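Local coordinates for protein esterase (Thermotoga maritima, PDB 3DOH) that catalyses the hydrolysis of carboxylic esters as a thermostable esterase, joining an immunoglobulin-like domain to an alpha/beta-hydrolase domain, at residues K14-G19 with G196-V201; E18-C23 with S92-F97; F149-T154 with V247-R252; F179-G184 with A218-P223. All blocks are in the same frame, centred on the assembly; numbering follows the deposited sequence.

Interaction 1 (K14-G19 with G196-V201); sequences KVFPEG and GNRGAV
One face of the Arg198 guanidinium lies against the backbone of Val15 and Phe16, with Phe16 CA 4.1 Å above the plane and over its centre. Val15 O sits over the same face, 2.8 Å from Arg198 NE, but the N-H directions fit it poorly and the pair does not count as a hydrogen bond. At the edge, in the plane of the group, Lys14 CE lies 3.8 Å from Arg198 NH2. Pro17 runs beside the arginine in the same direction, its CD 3.5 Å from Arg198 NH1, its puckered, saturated ring lying alongside the arginine side chain. Segment 14-19 is the tip of a beta hairpin of the immunoglobulin-like domain, strand 8-16 passing through a type I turn, Phe16 to Gly19, into strand 19-29; segment 196-201 is a loop of the hydrolase domain. Glycine suits position 19, where phi is 115° and a CB would run into the preceding carbonyl and Gly196 O. Deeper in, Val15 points at the loop with CG1 anti to the backbone N (chi1 -176°), which lays this methyl 3.2 Å from Asn197 O, while its CB meets Val201 CG1. The charged end of Arg198 finds its salt bridge in Glu347 of the second subunit, and an alanine here would probably leave that glutamate without its mate and open a gap beside Pro17. A water joins the backbones, donating to Pro17 O and accepting from Arg198 N at 2.9 Å.

Interaction 2 (E18-C23 with S92-F97); sequences EGEKVC and SNTIVF
Glu20 O is gripped twice: Thr94 N donates to it at 2.9 Å, and a water donates a hydrogen bond to it at 2.6 Å while accepting one from Ile95 N. Together with Val22 N, which bonds to Ser92 O at 3.2 Å, the Thr94 bond frames a single antiparallel bridge between Lys21 and Asn93, by which strand 19-29 of the immunoglobulin-like domain holds the irregular loop that follows strand 80-85. The side chains add a second polar link. Glu20 has CG anti to the backbone N (chi1 173°) and an extended chain beyond, and its OE1 accepts a hydrogen bond from Thr94 OG1 at 2.5 Å, the donor standing 38° out of the carboxylate plane. Arg105 forms a salt bridge with the same oxygen, whereas OE2 accepts bonds involving Thr13 and Tyr191, so that one buried acid is well supplied with partners. Threonine suits its place by offering the hydroxyl to Glu20 and its methyl to Val22. The Lys21 side chain lies beside that of Asn93, pointing the same way, and its NZ donates to Ser92 OG at 3.3 Å; that hydroxyl is also bonded to Asp89 O. An alanine in place of Lys21 would probably leave Ser92 OG without this donor and open a gap where the methylenes lay against the serine. On the other side of the strand, Val22 CG2 and Thr94 CG2 touch at 4.1 Å.

Interaction 3 (F149-T154 with V247-R252); sequences FKDPET and VIKIIR
Phe149 lays one face of its ring against Ile250, whose CG2 stands 4.1 Å above the plane, displaced toward the rim near CD2. CG anti to the backbone N (chi1 160°) starts the ring toward the helix, and its far atom CZ comes within 3.7 Å of Lys249 CB. An aromatic ring and a branched aliphatic chain suit this buried side of the contact. Lys249 then runs on fully extended, crossing Asp151 at about a right angle, and forms a salt bridge: NZ donates to Asp151 OD1 at 2.6 Å on the syn side, 26° out of the carboxylate plane, and only weakly to OD2. From the opposite face of that plane Thr154 N bonds to OD1 at 3.0 Å, which makes Asp151 the head of an Asx motif and fixes the carboxylate at the start of the turn. Aspartate suits the place because its short chain can serve the turn and the lysine together. Glu153 OE1 stays 4.0 Å from Lys249 NZ, beyond a salt bridge, yet its negative charge would probably favour the ammonium. The contact belongs to the hydrolase domain: strand 144-150, an outermost strand of its sheet within this chain, pairs with strand 157-163, and helix 242-257 packs against the sheet, with Ile250 also touching Tyr160 of strand 157-163 and Leu217 of strand 215-219.

Interaction 4 (F179-G184 with A218-P223); sequences FLHGAG and APQCPP. With SO4 (sulfate ion), chain C.
A histidine ring serves as acceptor for a backbone N-H: Cys221 N donates to His181 NE2 at 2.9 Å, almost straight (167°) and in the ring plane. The other ring nitrogen, ND1, donates to Gly182 O at 2.7 Å, also in the ring plane, so both edges of the imidazole are held and its rotation is fixed. This fits a ring with its proton on ND1. CG sits between the backbone N and the carbonyl carbon, the crowded position (chi1 66°), and the edge of the ring is turned to segment 218-223, CD2 lying 3.1 Å from Pro219 O. Histidine suits the site because one flat group can accept from one segment and donate to its own. Nearer the strands, a water donates to Phe179 O and Pro219 O and accepts from His181 N, bridging the two strands where they separate. Pro219 has no N-H to offer its neighbour; its CG instead packs on Leu180 CD2 at 3.9 Å. Beyond the histidine, Ala183 N donates at 2.6 Å to O3 of a sulfate, probably from the crystallisation liquor, which is bonded as well to Ser271 OG and His359 NE2 of a probable catalytic triad, consistent with an oxyanion-hole role for this turn. A CB on Gly182 would come too close to the bound ion. Parallel strands 174-180 and 215-219 end here side by side, with Leu180, His181 and Cys221 reaching helix 272-283 and Pro219 and Cys221 reaching helix 242-257, while Trp227 meets the His181 ring edge-to-face.

Interactions 1 and 2 share Glu18 and Gly19 at the tip of the hairpin between strands 8-16 and 19-29, their centres about 9 Å apart. Interaction 2 stays in the immunoglobulin-like domain, whereas interaction 1 carries the hairpin across to the hydrolase domain. There the loop 196-201 packs on Phe179 and Ala218 of interaction 4, about 13 Å away between centres, so packing contacts link the hairpin to the strand ends near the probable active site. Interactions 3 and 4 reach the same hydrolase sheet, about 15 Å apart between centres, and meet where Val247 touches Pro219. Along the chain, interaction 2 closes before interaction 3 opens, and interaction 4 falls between the two segments of interaction 3.

Interaction 1 (K14-G19 with G196-V201)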
loop_
_atom_site.group_PDB
_atom_site.type_symbol
_atom_site.label_atom_id
_atom_site.label_comp_id
_atom_site.label_asym_id
_atom_site.label_seq_id
_atom_site.Cartn_x
_atom_site.Cartn_y
_atom_site.Cartn_z
ATOM N N LYS A 14 -15.429 9.058 -27.543
ATOM C CA LYS A 14 -16.105 7.814 -27.773
ATOM C C LYS A 14 -17.170 7.711 -26.682
ATOM O O LYS A 14 -16.955 8.198 -25.544
ATOM C CB LYS A 14 -15.070 6.716 -27.643
ATOM C CG LYS A 14 -15.548 5.332 -27.960
ATOM C CD LYS A 14 -14.745 4.354 -27.153
ATOM C CE LYS A 14 -14.631 3.020 -27.831
ATOM N NZ LYS A 14 -13.638 3.087 -28.938
ATOM N N VAL A 15 -18.307 7.092 -26.975
ATOM C CA VAL A 15 -19.332 7.029 -25.935
ATOM C C VAL A 15 -19.137 5.762 -25.089
ATOM O O VAL A 15 -19.292 4.619 -25.597
ATOM C CB VAL A 15 -20.793 7.145 -26.492
ATOM C CG1 VAL A 15 -21.818 7.167 -25.360
ATOM C CG2 VAL A 15 -20.951 8.386 -27.383
ATOM N N PHE A 16 -18.790 5.971 -23.813
ATOM C CA PHE A 16 -18.582 4.869 -22.877
ATOM C C PHE A 16 -19.848 4.667 -22.019
ATOM O O PHE A 16 -20.716 5.566 -21.954
ATOM C CB PHE A 16 -17.366 5.130 -21.989
ATOM C CG PHE A 16 -16.069 5.075 -22.713
ATOM C CD1 PHE A 16 -15.492 6.246 -23.224
ATOM C CD2 PHE A 16 -15.421 3.847 -22.931
ATOM C CE1 PHE A 16 -14.281 6.202 -23.933
ATOM C CE2 PHE A 16 -14.230 3.785 -23.637
ATOM C CZ PHE A 16 -13.640 4.948 -24.123
ATOM N N PRO A 17 -19.960 3.503 -21.332
ATOM C CA PRO A 17 -21.230 3.286 -20.646
ATOM C C PRO A 17 -21.710 4.468 -19.783
ATOM O O PRO A 17 -22.922 4.708 -19.697
ATOM C CB PRO A 17 -20.967 2.010 -19.839
ATOM C CG PRO A 17 -19.972 1.253 -20.707
ATOM C CD PRO A 17 -19.035 2.356 -21.149
ATOM N N GLU A 18 -20.792 5.224 -19.176
ATOM C CA GLU A 18 -21.212 6.360 -18.333
ATOM C C GLU A 18 -21.185 7.697 -19.101
ATOM O O GLU A 18 -21.219 8.780 -18.498
ATOM C CB GLU A 18 -20.372 6.440 -17.061
ATOM C CG GLU A 18 -19.979 5.055 -16.469
ATOM C CD GLU A 18 -18.512 4.647 -16.744
ATOM O OE1 GLU A 18 -18.234 3.945 -17.786
ATOM O OE2 GLU A 18 -17.642 5.046 -15.903
ATOM N N GLY A 19 -21.131 7.605 -20.436
ATOM C CA GLY A 19 -21.152 8.763 -21.300
ATOM C C GLY A 19 -19.890 8.989 -22.099
ATOM O O GLY A 19 -18.942 8.184 -22.043
ATOM N N GLY A 196 -24.767 10.985 -23.773
ATOM C CA GLY A 196 -24.880 10.813 -22.327
ATOM C C GLY A 196 -24.714 9.382 -21.854
ATOM O O GLY A 196 -24.276 9.167 -20.737
ATOM N N ASN A 197 -25.034 8.405 -22.707
ATOM C CA ASN A 197 -24.870 6.960 -22.413
ATOM C C ASN A 197 -24.874 6.147 -23.731
ATOM O O ASN A 197 -24.922 6.746 -24.799
ATOM C CB ASN A 197 -25.967 6.501 -21.469
ATOM C CG ASN A 197 -27.324 6.995 -21.904
ATOM O OD1 ASN A 197 -28.057 7.626 -21.120
ATOM N ND2 ASN A 197 -27.684 6.710 -23.165
ATOM N N ARG A 198 -24.826 4.819 -23.672
ATOM C CA ARG A 198 -24.633 4.010 -24.867
ATOM C C ARG A 198 -25.995 3.678 -25.490
ATOM O O ARG A 198 -26.123 2.805 -26.356
ATOM C CB ARG A 198 -23.820 2.737 -24.547
ATOM C CG ARG A 198 -22.252 2.864 -24.512
ATOM C CD ARG A 198 -21.534 1.646 -25.187
ATOM N NE ARG A 198 -20.245 2.020 -25.816
ATOM C CZ ARG A 198 -19.006 1.660 -25.385
ATOM N NH1 ARG A 198 -18.836 0.874 -24.300
ATOM N NH2 ARG A 198 -17.902 2.084 -26.040
ATOM N N GLY A 199 -27.024 4.407 -25.058
ATOM C CA GLY A 199 -28.423 4.121 -25.448
ATOM C C GLY A 199 -28.730 4.136 -26.929
ATOM O O GLY A 199 -29.547 3.333 -27.419
ATOM N N ALA A 200 -28.079 5.043 -27.659
ATOM C CA ALA A 200 -28.345 5.182 -29.095
ATOM C C ALA A 200 -27.301 4.397 -29.876
ATOM O O ALA A 200 -27.583 3.705 -30.835
ATOM C CB ALA A 200 -28.318 6.656 -29.507
ATOM N N VAL A 201 -26.088 4.495 -29.382
ATOM C CA VAL A 201 -24.902 4.202 -30.112
ATOM C C VAL A 201 -24.573 2.702 -30.133
ATOM O O VAL A 201 -24.011 2.180 -31.100
ATOM C CB VAL A 201 -23.819 5.065 -29.428
ATOM C CG1 VAL A 201 -22.680 4.258 -28.864
ATOM C CG2 VAL A 201 -23.459 6.286 -30.261
HETATM O O HOH W 1 -24.812 3.420 -21.134
#

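Interaction 2 (E18-C23 with S92-F97)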
loop_
_atom_site.group_PDB
_atom_site.type_symbol
_atom_site.label_atom_id
_atom_site.label_comp_id
_atom_site.label_asym_id
_atom_site.label_seq_id
_atom_site.Cartn_x
_atom_site.Cartn_y
_atom_site.Cartn_z
ATOM N N GLU A 18 -20.792 5.224 -19.176
ATOM C CA GLU A 18 -21.212 6.360 -18.333
ATOM C C GLU A 18 -21.185 7.697 -19.101
ATOM O O GLU A 18 -21.219 8.780 -18.498
ATOM C CB GLU A 18 -20.372 6.440 -17.061
ATOM C CG GLU A 18 -19.979 5.055 -16.469
ATOM C CD GLU A 18 -18.512 4.647 -16.744
ATOM O OE1 GLU A 18 -18.234 3.945 -17.786
ATOM O OE2 GLU A 18 -17.642 5.046 -15.903
ATOM N N GLY A 19 -21.131 7.605 -20.436
ATOM C CA GLY A 19 -21.152 8.763 -21.300
ATOM C C GLY A 19 -19.890 8.989 -22.099
ATOM O O GLY A 19 -18.942 8.184 -22.043
ATOM N N GLU A 20 -19.874 10.095 -22.836
ATOM C CA GLU A 20 -18.839 10.354 -23.826
ATOM C C GLU A 20 -17.586 10.920 -23.171
ATOM O O GLU A 20 -17.650 11.864 -22.384
ATOM C CB GLU A 20 -19.353 11.318 -24.898
ATOM C CG GLU A 20 -18.291 11.769 -25.888
ATOM C CD GLU A 20 -18.627 13.095 -26.540
ATOM O OE1 GLU A 20 -19.248 13.948 -25.869
ATOM O OE2 GLU A 20 -18.272 13.285 -27.721
ATOM N N LYS A 21 -16.446 10.329 -23.509
ATOM C CA LYS A 21 -15.180 10.695 -22.923
ATOM C C LYS A 21 -14.220 10.913 -24.063
ATOM O O LYS A 21 -14.345 10.289 -25.126
ATOM C CB LYS A 21 -14.591 9.586 -22.061
ATOM C CG LYS A 21 -15.389 9.008 -20.856
ATOM C CD LYS A 21 -14.467 7.997 -20.125
ATOM C CE LYS A 21 -15.071 7.434 -18.882
ATOM N NZ LYS A 21 -15.223 8.473 -17.841
ATOM N N VAL A 22 -13.251 11.788 -23.838
ATOM C CA VAL A 22 -12.113 11.905 -24.731
ATOM C C VAL A 22 -11.142 10.750 -24.388
ATOM O O VAL A 22 -10.558 10.727 -23.290
ATOM C CB VAL A 22 -11.355 13.237 -24.542
ATOM C CG1 VAL A 22 -10.343 13.393 -25.625
ATOM C CG2 VAL A 22 -12.282 14.406 -24.559
ATOM N N CYS A 23 -10.965 9.836 -25.345
ATOM C CA CYS A 23 -10.189 8.616 -25.150
ATOM C C CYS A 23 -8.865 8.667 -25.894
ATOM O O CYS A 23 -7.930 7.949 -25.565
ATOM C CB CYS A 23 -10.993 7.388 -25.583
ATOM S SG CYS A 23 -11.335 7.350 -27.334
ATOM N N SER A 92 -12.129 13.011 -17.717
ATOM C CA SER A 92 -12.307 12.447 -19.030
ATOM C C SER A 92 -13.691 12.715 -19.672
ATOM O O SER A 92 -13.766 12.993 -20.875
ATOM C CB SER A 92 -11.930 10.968 -19.040
ATOM O OG SER A 92 -12.504 10.258 -17.966
ATOM N N ASN A 93 -14.762 12.663 -18.873
ATOM C CA ASN A 93 -16.134 12.945 -19.316
ATOM C C ASN A 93 -16.288 14.271 -20.013
ATOM O O ASN A 93 -15.663 15.242 -19.633
ATOM C CB ASN A 93 -17.079 12.887 -18.136
ATOM C CG ASN A 93 -17.265 11.458 -17.617
ATOM O OD1 ASN A 93 -17.937 10.631 -18.235
ATOM N ND2 ASN A 93 -16.651 11.160 -16.474
ATOM N N THR A 94 -17.115 14.323 -21.045
ATOM C CA THR A 94 -17.373 15.605 -21.718
ATOM C C THR A 94 -18.573 16.339 -21.100
ATOM O O THR A 94 -18.768 17.547 -21.311
ATOM C CB THR A 94 -17.534 15.451 -23.250
ATOM O OG1 THR A 94 -18.597 14.547 -23.522
ATOM C CG2 THR A 94 -16.265 14.903 -23.857
ATOM N N ILE A 95 -19.349 15.617 -20.308
ATOM C CA ILE A 95 -20.619 16.127 -19.864
ATOM C C ILE A 95 -20.583 16.368 -18.377
ATOM O O ILE A 95 -20.449 15.426 -17.603
ATOM C CB ILE A 95 -21.782 15.154 -20.218
ATOM C CG1 ILE A 95 -21.835 14.925 -21.740
ATOM C CG2 ILE A 95 -23.129 15.671 -19.618
ATOM C CD1 ILE A 95 -22.836 13.871 -22.210
ATOM N N VAL A 96 -20.715 17.620 -17.965
ATOM C CA VAL A 96 -20.870 17.885 -16.543
ATOM C C VAL A 96 -22.359 17.861 -16.174
ATOM O O VAL A 96 -23.184 18.525 -16.809
ATOM C CB VAL A 96 -20.080 19.160 -16.030
ATOM C CG1 VAL A 96 -20.809 20.450 -16.362
ATOM C CG2 VAL A 96 -19.783 19.061 -14.500
ATOM N N PHE A 97 -22.670 17.023 -15.181
ATOM C CA PHE A 97 -23.997 16.907 -14.587
ATOM C C PHE A 97 -24.272 18.147 -13.770
ATOM O O PHE A 97 -23.896 18.195 -12.612
ATOM C CB PHE A 97 -24.089 15.702 -13.607
ATOM C CG PHE A 97 -23.726 14.361 -14.210
ATOM C CD1 PHE A 97 -24.452 13.835 -15.296
ATOM C CD2 PHE A 97 -22.662 13.605 -13.670
ATOM C CE1 PHE A 97 -24.121 12.583 -15.864
ATOM C CE2 PHE A 97 -22.302 12.349 -14.221
ATOM C CZ PHE A 97 -23.044 11.833 -15.329
HETATM O O HOH W 2 -19.352 12.593 -20.537
#

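Interaction 3 (F149-T154 with V247-R252)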
loop_
_atom_site.group_PDB
_atom_site.type_symbol
_atom_site.label_atom_id
_atom_site.label_comp_id
_atom_site.label_asym_id
_atom_site.label_seq_id
_atom_site.Cartn_x
_atom_site.Cartn_y
_atom_site.Cartn_z
ATOM N N PHE A 149 -37.104 18.296 -36.871
ATOM C CA PHE A 149 -38.401 18.107 -37.437
ATOM C C PHE A 149 -39.264 19.170 -36.836
ATOM O O PHE A 149 -39.130 19.474 -35.645
ATOM C CB PHE A 149 -38.903 16.711 -37.079
ATOM C CG PHE A 149 -40.397 16.523 -37.190
ATOM C CD1 PHE A 149 -40.975 16.197 -38.394
ATOM C CD2 PHE A 149 -41.206 16.637 -36.070
ATOM C CE1 PHE A 149 -42.343 15.995 -38.496
ATOM C CE2 PHE A 149 -42.573 16.432 -36.151
ATOM C CZ PHE A 149 -43.142 16.119 -37.372
ATOM N N LYS A 150 -40.123 19.775 -37.659
ATOM C CA LYS A 150 -41.119 20.735 -37.140
ATOM C C LYS A 150 -42.522 20.111 -37.190
ATOM O O LYS A 150 -43.066 19.847 -38.264
ATOM C CB LYS A 150 -41.027 22.138 -37.812
ATOM C CG LYS A 150 -40.705 22.203 -39.358
ATOM C CD LYS A 150 -41.056 23.607 -39.979
ATOM C CE LYS A 150 -40.352 23.898 -41.340
ATOM N NZ LYS A 150 -41.184 23.607 -42.566
ATOM N N ASP A 151 -43.066 19.824 -36.013
ATOM C CA ASP A 151 -44.363 19.180 -35.871
ATOM C C ASP A 151 -45.444 20.164 -36.344
ATOM O O ASP A 151 -45.663 21.178 -35.701
ATOM C CB ASP A 151 -44.538 18.785 -34.393
ATOM C CG ASP A 151 -45.900 18.142 -34.083
ATOM O OD1 ASP A 151 -46.922 18.559 -34.683
ATOM O OD2 ASP A 151 -45.943 17.229 -33.211
ATOM N N PRO A 152 -46.116 19.876 -37.483
ATOM C CA PRO A 152 -46.969 20.890 -38.147
ATOM C C PRO A 152 -48.323 21.115 -37.443
ATOM O O PRO A 152 -48.980 22.156 -37.672
ATOM C CB PRO A 152 -47.187 20.290 -39.541
ATOM C CG PRO A 152 -47.187 18.824 -39.298
ATOM C CD PRO A 152 -46.159 18.583 -38.201
ATOM N N GLU A 153 -48.716 20.122 -36.629
ATOM C CA GLU A 153 -49.893 20.169 -35.741
ATOM C C GLU A 153 -49.658 21.021 -34.452
ATOM O O GLU A 153 -50.602 21.662 -33.975
ATOM C CB GLU A 153 -50.388 18.744 -35.381
ATOM C CG GLU A 153 -51.680 18.725 -34.504
ATOM C CD GLU A 153 -52.230 17.308 -34.115
ATOM O OE1 GLU A 153 -52.323 16.395 -34.990
ATOM O OE2 GLU A 153 -52.602 17.135 -32.920
ATOM N N THR A 154 -48.425 21.033 -33.907
ATOM C CA THR A 154 -48.128 21.712 -32.611
ATOM C C THR A 154 -46.960 22.716 -32.499
ATOM O O THR A 154 -46.692 23.172 -31.391
ATOM C CB THR A 154 -47.923 20.708 -31.414
ATOM O OG1 THR A 154 -46.579 20.204 -31.423
ATOM C CG2 THR A 154 -48.938 19.548 -31.415
ATOM N N VAL A 247 -42.153 12.666 -31.811
ATOM C CA VAL A 247 -41.376 11.436 -32.143
ATOM C C VAL A 247 -42.152 10.425 -33.008
ATOM O O VAL A 247 -41.636 9.872 -33.979
ATOM C CB VAL A 247 -40.872 10.723 -30.865
ATOM C CG1 VAL A 247 -40.201 9.388 -31.186
ATOM C CG2 VAL A 247 -39.953 11.629 -30.086
ATOM N N ILE A 248 -43.409 10.190 -32.673
ATOM C CA ILE A 248 -44.196 9.299 -33.520
ATOM C C ILE A 248 -44.260 9.756 -34.984
ATOM O O ILE A 248 -43.977 8.988 -35.907
ATOM C CB ILE A 248 -45.588 9.088 -32.962
ATOM C CG1 ILE A 248 -45.473 8.495 -31.565
ATOM C CG2 ILE A 248 -46.374 8.187 -33.881
ATOM C CD1 ILE A 248 -44.808 7.121 -31.535
ATOM N N LYS A 249 -44.607 11.022 -35.175
ATOM C CA LYS A 249 -44.721 11.600 -36.511
ATOM C C LYS A 249 -43.416 11.427 -37.232
ATOM O O LYS A 249 -43.382 11.189 -38.415
ATOM C CB LYS A 249 -45.096 13.081 -36.424
ATOM C CG LYS A 249 -46.514 13.318 -35.954
ATOM C CD LYS A 249 -46.714 14.761 -35.574
ATOM C CE LYS A 249 -48.111 14.953 -34.975
ATOM N NZ LYS A 249 -48.355 16.367 -34.484
ATOM N N ILE A 250 -42.322 11.498 -36.495
ATOM C CA ILE A 250 -41.028 11.341 -37.134
ATOM C C ILE A 250 -40.670 9.883 -37.471
ATOM O O ILE A 250 -40.036 9.635 -38.512
ATOM C CB ILE A 250 -39.936 12.252 -36.487
ATOM C CG1 ILE A 250 -38.580 11.616 -36.389
ATOM C CG2 ILE A 250 -40.333 12.755 -35.077
ATOM C CD1 ILE A 250 -37.783 12.496 -35.458
ATOM N N ILE A 251 -41.139 8.923 -36.663
ATOM C CA ILE A 251 -41.064 7.506 -37.060
ATOM C C ILE A 251 -41.737 7.325 -38.428
ATOM O O ILE A 251 -41.207 6.648 -39.323
ATOM C CB ILE A 251 -41.623 6.543 -35.957
ATOM C CG1 ILE A 251 -40.594 6.404 -34.824
ATOM C CG2 ILE A 251 -41.943 5.153 -36.507
ATOM C CD1 ILE A 251 -41.188 6.007 -33.492
ATOM N N ARG A 252 -42.882 7.989 -38.602
ATOM C CA ARG A 252 -43.651 7.884 -39.865
ATOM C C ARG A 252 -42.962 8.553 -41.018
ATOM O O ARG A 252 -43.037 8.044 -42.123
ATOM C CB ARG A 252 -45.075 8.399 -39.729
ATOM C CG ARG A 252 -45.774 7.764 -38.563
ATOM C CD ARG A 252 -47.294 7.942 -38.631
ATOM N NE ARG A 252 -47.950 6.906 -37.830
ATOM C CZ ARG A 252 -48.764 7.151 -36.803
ATOM N NH1 ARG A 252 -49.053 8.426 -36.466
ATOM N NH2 ARG A 252 -49.298 6.126 -36.125
#

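Interaction 4 (F179-G184 with A218-P223)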
loop_
_atom_site.group_PDB
_atom_site.type_symbol
_atom_site.label_atom_id
_atom_site.label_comp_id
_atom_site.label_asym_id
_atom_site.label_seq_id
_atom_site.Cartn_x
_atom_site.Cartn_y
_atom_site.Cartn_z
ATOM N N PHE A 179 -34.530 5.448 -29.662
ATOM C CA PHE A 179 -34.073 5.655 -28.290
ATOM C C PHE A 179 -34.600 6.957 -27.673
ATOM O O PHE A 179 -34.405 8.064 -28.240
ATOM C CB PHE A 179 -32.530 5.651 -28.228
ATOM C CG PHE A 179 -31.976 6.113 -26.886
ATOM C CD1 PHE A 179 -32.294 5.422 -25.706
ATOM C CD2 PHE A 179 -31.185 7.253 -26.799
ATOM C CE1 PHE A 179 -31.828 5.858 -24.466
ATOM C CE2 PHE A 179 -30.723 7.695 -25.560
ATOM C CZ PHE A 179 -31.058 6.990 -24.386
ATOM N N LEU A 180 -35.237 6.843 -26.508
ATOM C CA LEU A 180 -35.650 8.040 -25.769
ATOM C C LEU A 180 -34.744 8.297 -24.576
ATOM O O LEU A 180 -34.685 7.483 -23.642
ATOM C CB LEU A 180 -37.072 7.894 -25.285
ATOM C CG LEU A 180 -38.091 7.525 -26.347
ATOM C CD1 LEU A 180 -39.457 7.253 -25.650
ATOM C CD2 LEU A 180 -38.183 8.620 -27.449
ATOM N N HIS A 181 -34.040 9.431 -24.587
ATOM C CA HIS A 181 -33.066 9.740 -23.534
ATOM C C HIS A 181 -33.737 10.183 -22.228
ATOM O O HIS A 181 -34.954 10.437 -22.171
ATOM C CB HIS A 181 -32.160 10.835 -24.023
ATOM C CG HIS A 181 -32.876 12.122 -24.214
ATOM N ND1 HIS A 181 -33.292 12.894 -23.152
ATOM C CD2 HIS A 181 -33.321 12.741 -25.333
ATOM C CE1 HIS A 181 -33.926 13.958 -23.609
ATOM N NE2 HIS A 181 -33.963 13.888 -24.928
ATOM N N GLY A 182 -32.923 10.311 -21.184
ATOM C CA GLY A 182 -33.404 10.657 -19.847
ATOM C C GLY A 182 -33.424 12.164 -19.643
ATOM O O GLY A 182 -32.957 12.906 -20.514
ATOM N N ALA A 183 -33.933 12.615 -18.491
ATOM C CA ALA A 183 -34.089 14.038 -18.205
ATOM C C ALA A 183 -32.832 14.811 -18.480
ATOM O O ALA A 183 -32.883 15.863 -19.116
ATOM C CB ALA A 183 -34.548 14.270 -16.792
ATOM N N GLY A 184 -31.699 14.281 -18.030
ATOM C CA GLY A 184 -30.460 15.050 -18.048
ATOM C C GLY A 184 -29.969 15.374 -19.436
ATOM O O GLY A 184 -29.239 16.331 -19.628
ATOM N N ALA A 218 -32.711 8.775 -32.578
ATOM C CA ALA A 218 -32.470 9.279 -31.245
ATOM C C ALA A 218 -32.956 10.710 -31.224
ATOM O O ALA A 218 -32.252 11.627 -31.642
ATOM C CB ALA A 218 -30.983 9.198 -30.917
ATOM N N PRO A 219 -34.200 10.908 -30.839
ATOM C CA PRO A 219 -34.760 12.246 -30.624
ATOM C C PRO A 219 -34.358 12.970 -29.337
ATOM O O PRO A 219 -34.149 12.328 -28.305
ATOM C CB PRO A 219 -36.279 12.001 -30.657
ATOM C CG PRO A 219 -36.434 10.600 -30.267
ATOM C CD PRO A 219 -35.214 9.857 -30.762
ATOM N N GLN A 220 -34.273 14.308 -29.402
ATOM C CA GLN A 220 -34.009 15.129 -28.195
ATOM C C GLN A 220 -35.186 15.946 -27.727
ATOM O O GLN A 220 -35.817 16.656 -28.504
ATOM C CB GLN A 220 -32.841 16.087 -28.397
ATOM C CG GLN A 220 -32.632 17.010 -27.203
ATOM C CD GLN A 220 -31.297 17.735 -27.270
ATOM O OE1 GLN A 220 -30.941 18.304 -28.302
ATOM N NE2 GLN A 220 -30.538 17.698 -26.171
ATOM N N CYS A 221 -35.487 15.844 -26.437
ATOM C CA CYS A 221 -36.643 16.524 -25.864
ATOM C C CYS A 221 -36.220 17.743 -25.052
ATOM O O CYS A 221 -35.137 17.765 -24.466
ATOM C CB CYS A 221 -37.451 15.563 -24.989
ATOM S SG CYS A 221 -38.363 16.362 -23.648
ATOM N N PRO A 222 -37.080 18.756 -25.021
ATOM C CA PRO A 222 -36.628 20.147 -24.912
ATOM C C PRO A 222 -36.869 20.713 -23.517
ATOM O O PRO A 222 -37.880 20.397 -22.889
ATOM C CB PRO A 222 -37.506 20.875 -25.933
ATOM C CG PRO A 222 -38.748 20.061 -26.000
ATOM C CD PRO A 222 -38.316 18.634 -25.813
ATOM N N PRO A 223 -35.944 21.541 -23.042
ATOM C CA PRO A 223 -35.397 21.391 -21.690
ATOM C C PRO A 223 -36.488 21.459 -20.626
ATOM O O PRO A 223 -36.284 20.994 -19.504
ATOM C CB PRO A 223 -34.462 22.594 -21.560
ATOM C CG PRO A 223 -34.039 22.886 -22.956
ATOM C CD PRO A 223 -35.225 22.563 -23.821
HETATM S S SO4 C . -32.504 11.038 -15.897
HETATM O O1 SO4 C . -32.285 12.295 -15.181
HETATM O O2 SO4 C . -31.424 10.932 -16.920
HETATM O O3 SO4 C . -33.879 11.043 -16.451
HETATM O O4 SO4 C . -32.421 9.925 -14.974
HETATM O O HOH W 3 -33.527 10.118 -27.165
#